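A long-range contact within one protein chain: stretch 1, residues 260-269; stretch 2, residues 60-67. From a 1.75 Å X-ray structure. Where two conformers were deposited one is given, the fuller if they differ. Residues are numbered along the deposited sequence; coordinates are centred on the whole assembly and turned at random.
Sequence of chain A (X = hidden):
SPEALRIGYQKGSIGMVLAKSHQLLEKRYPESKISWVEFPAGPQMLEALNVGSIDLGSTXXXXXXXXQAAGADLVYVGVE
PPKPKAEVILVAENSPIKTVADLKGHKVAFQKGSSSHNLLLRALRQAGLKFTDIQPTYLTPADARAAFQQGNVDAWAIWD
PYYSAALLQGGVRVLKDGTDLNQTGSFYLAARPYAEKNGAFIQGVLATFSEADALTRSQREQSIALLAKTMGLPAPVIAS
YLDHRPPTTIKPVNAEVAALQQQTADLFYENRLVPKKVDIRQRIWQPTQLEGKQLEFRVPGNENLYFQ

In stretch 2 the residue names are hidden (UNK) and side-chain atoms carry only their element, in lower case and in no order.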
# COMPACT_ATOMS: atom_id res chain seq x y z
N LEU A 260 -2.36 8.89 12.76
CA LEU A 260 -1.07 8.17 12.54
C LEU A 260 -0.43 8.61 11.24
O LEU A 260 0.79 8.78 11.16
CB LEU A 260 -1.20 6.63 12.53
CG LEU A 260 -1.71 6.06 13.84
CD1 LEU A 260 -2.28 4.65 13.62
CD2 LEU A 260 -0.55 6.06 14.87
N GLN A 261 -1.26 8.79 10.21
CA GLN A 261 -0.71 9.21 8.89
C GLN A 261 -0.17 10.64 9.04
O GLN A 261 0.86 10.98 8.44
CB GLN A 261 -1.76 9.10 7.78
CG GLN A 261 -1.29 9.47 6.37
CD GLN A 261 -0.34 8.50 5.76
OE1 GLN A 261 0.21 7.60 6.41
NE2 GLN A 261 -0.18 8.63 4.47
N GLN A 262 -0.84 11.46 9.86
CA GLN A 262 -0.35 12.85 10.05
C GLN A 262 1.01 12.84 10.71
O GLN A 262 1.92 13.61 10.29
CB GLN A 262 -1.33 13.71 10.87
CG GLN A 262 -0.94 15.22 10.93
CD GLN A 262 -0.91 15.85 9.56
OE1 GLN A 262 -1.95 15.98 8.91
NE2 GLN A 262 0.29 16.26 9.10
N GLN A 263 1.18 11.97 11.72
CA GLN A 263 2.47 11.82 12.41
C GLN A 263 3.59 11.52 11.40
O GLN A 263 4.68 12.11 11.44
CB GLN A 263 2.40 10.70 13.48
CG GLN A 263 1.85 11.08 14.88
CD GLN A 263 1.36 9.85 15.68
OE1 GLN A 263 1.98 8.78 15.66
NE2 GLN A 263 0.24 10.00 16.37
N THR A 264 3.33 10.57 10.50
CA THR A 264 4.35 10.20 9.51
C THR A 264 4.65 11.36 8.54
O THR A 264 5.81 11.62 8.16
CB THR A 264 3.92 8.95 8.71
OG1 THR A 264 3.67 7.88 9.65
CG2 THR A 264 5.05 8.52 7.73
N ALA A 265 3.59 12.06 8.13
CA ALA A 265 3.80 13.23 7.27
C ALA A 265 4.66 14.26 7.99
O ALA A 265 5.61 14.80 7.40
CB ALA A 265 2.50 13.85 6.81
N ASP A 266 4.38 14.47 9.27
CA ASP A 266 5.21 15.40 10.05
C ASP A 266 6.66 14.94 10.14
O ASP A 266 7.57 15.74 9.89
CB ASP A 266 4.66 15.64 11.45
CG ASP A 266 3.25 16.23 11.45
OD1 ASP A 266 2.80 16.77 10.42
OD2 ASP A 266 2.60 16.12 12.50
N LEU A 267 6.87 13.65 10.43
CA LEU A 267 8.22 13.08 10.48
C LEU A 267 8.98 13.29 9.16
O LEU A 267 10.15 13.71 9.16
CB LEU A 267 8.15 11.57 10.76
CG LEU A 267 9.49 10.83 10.97
CD1 LEU A 267 10.25 11.46 12.16
CD2 LEU A 267 9.33 9.29 11.13
N PHE A 268 8.32 13.01 8.04
CA PHE A 268 8.93 13.21 6.74
C PHE A 268 9.25 14.68 6.44
O PHE A 268 10.35 14.97 5.98
CB PHE A 268 8.14 12.52 5.61
CG PHE A 268 8.52 11.07 5.43
CD1 PHE A 268 8.47 10.18 6.51
CD2 PHE A 268 8.93 10.58 4.18
CE1 PHE A 268 8.85 8.82 6.33
CE2 PHE A 268 9.30 9.25 4.03
CZ PHE A 268 9.24 8.37 5.09
N TYR A 269 8.34 15.59 6.78
CA TYR A 269 8.62 17.02 6.61
C TYR A 269 9.79 17.46 7.51
O TYR A 269 10.64 18.28 7.10
CB TYR A 269 7.39 17.86 6.96
CG TYR A 269 7.64 19.36 7.06
CD1 TYR A 269 7.96 20.11 5.93
CD2 TYR A 269 7.52 20.03 8.29
CE1 TYR A 269 8.16 21.49 6.01
CE2 TYR A 269 7.73 21.41 8.38
CZ TYR A 269 8.05 22.13 7.23
OH TYR A 269 8.25 23.49 7.31
N UNK A 60 1.24 2.02 -0.37
CA UNK A 60 1.51 2.05 1.06
C UNK A 60 1.26 3.42 1.64
O UNK A 60 0.77 4.31 0.94
N UNK A 61 1.63 3.60 2.90
CA UNK A 61 1.37 4.88 3.56
C UNK A 61 2.33 6.02 3.14
O UNK A 61 1.99 7.23 3.25
c UNK A 61 2.59 4.04 5.67
c UNK A 61 1.34 4.70 5.09
o UNK A 61 3.01 4.46 6.79
o UNK A 61 3.12 3.09 5.05
N UNK A 62 3.48 5.67 2.56
CA UNK A 62 4.46 6.69 2.27
C UNK A 62 4.26 7.46 0.95
O UNK A 62 4.23 8.71 0.98
c UNK A 62 6.25 5.55 3.72
c UNK A 62 5.77 6.38 4.91
c UNK A 62 6.91 7.29 1.93
c UNK A 62 5.93 6.15 2.34
N UNK A 63 4.08 6.75 -0.19
CA UNK A 63 3.96 7.51 -1.45
C UNK A 63 2.94 8.65 -1.45
O UNK A 63 3.23 9.69 -2.02
c UNK A 63 4.40 5.15 -1.94
c UNK A 63 3.67 6.42 -2.51
c UNK A 63 4.15 5.29 -0.43
N UNK A 64 1.75 8.49 -0.83
CA UNK A 64 0.79 9.57 -0.88
C UNK A 64 1.26 10.83 -0.20
O UNK A 64 0.81 11.93 -0.57
c UNK A 64 1.18 7.27 -0.23
c UNK A 64 -0.39 9.08 -0.05
c UNK A 64 -0.27 7.58 -0.10
N UNK A 65 2.12 10.69 0.82
CA UNK A 65 2.61 11.89 1.52
C UNK A 65 3.43 12.73 0.53
O UNK A 65 3.26 13.96 0.45
c UNK A 65 3.42 10.07 4.95
c UNK A 65 3.49 11.50 2.75
c UNK A 65 2.62 10.77 3.75
c UNK A 65 4.14 12.78 3.35
N UNK A 66 4.32 12.08 -0.22
CA UNK A 66 5.07 12.81 -1.27
C UNK A 66 4.17 13.52 -2.29
O UNK A 66 4.39 14.69 -2.60
c UNK A 66 7.16 10.50 -0.31
c UNK A 66 6.03 11.88 -2.02
c UNK A 66 9.54 11.81 -0.74
c UNK A 66 9.47 10.81 0.21
c UNK A 66 7.23 11.51 -1.26
c UNK A 66 8.29 10.14 0.41
c UNK A 66 8.43 12.16 -1.47
N UNK A 67 3.16 12.83 -2.79
CA UNK A 67 2.27 13.44 -3.80
C UNK A 67 1.46 14.61 -3.20
O UNK A 67 1.32 15.67 -3.80
c UNK A 67 1.32 12.32 -4.42
O HOH W 1 2.06 6.37 8.10

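Position 60 has no side-chain atoms, so it is glycine, G60. Nothing of stretch 1 lies near it, and an ideal CB would have room on this side.

Position 61 carries two carbons, the second bearing two oxygens: a short carboxylate, pointing toward the helix of stretch 1. Its CB lies 3.4 Å from Q261 OE1, and one oxygen is 2.5 Å from a water that donates to it. The residue is aspartate, D61. The same water donates to Q261 OE1 at 2.8 Å and accepts from T264 OG1 at 2.7 Å, so one molecule ties D61 OD2 to two residues a helical turn apart. The backbone does the direct work: Q261 NE2 donates to D61 O at 2.9 Å with an angle of 158°.

Position 62 has four carbons, forked at the first, with one arm two carbons long. The longer arm ends 3.6 Å from T264 CG2, while the short one lies 3.7 Å from F268 CE2. This is isoleucine, I62. Its CD1 sits between T264 and F268, 4.0 Å from F268 CZ, and the short arm is CG2.

At 63, three carbons close a ring onto the backbone nitrogen and make no contact with stretch 1: proline, P63.

Position 64 repeats the three-carbon ring, scarcely covered by stretch 1. It is also proline, P64.

Position 65 again shows four carbons forked at the first, one arm two carbons long, and it points toward stretch 1. The long arm's end is 3.6 Å from T264 CG2, and the short arm is 4.0 Å from A265 CB. It is isoleucine, I65; CD1 also reaches A265 N at 3.8 Å, and CG1 lies 3.6 Å from Q261 NE2. No residue of either stretch has more area covered by the other.

Position 66 has one carbon and then a ring of six carbons, one of which comes 3.8 Å from F268 CD2. This is phenylalanine, F66, and the atom is CE2. The ring planes stand at 86° and the centroids 6.0 Å apart, an oblique pair.

Position 67 has a single side-chain carbon, out of reach of stretch 1: alanine, A67.

The contact works by zones. Q261, D61 and water supply polar links at one end; I65 fits among Q261, T264 and A265 in the middle; F268 meets I62 and F66 at the other end. Small A265 accompanies the closest CA approach in the register, 6.0 Å between A265 CA and I65 CA.

Stretch 2 (60-67) GDIPPIFA
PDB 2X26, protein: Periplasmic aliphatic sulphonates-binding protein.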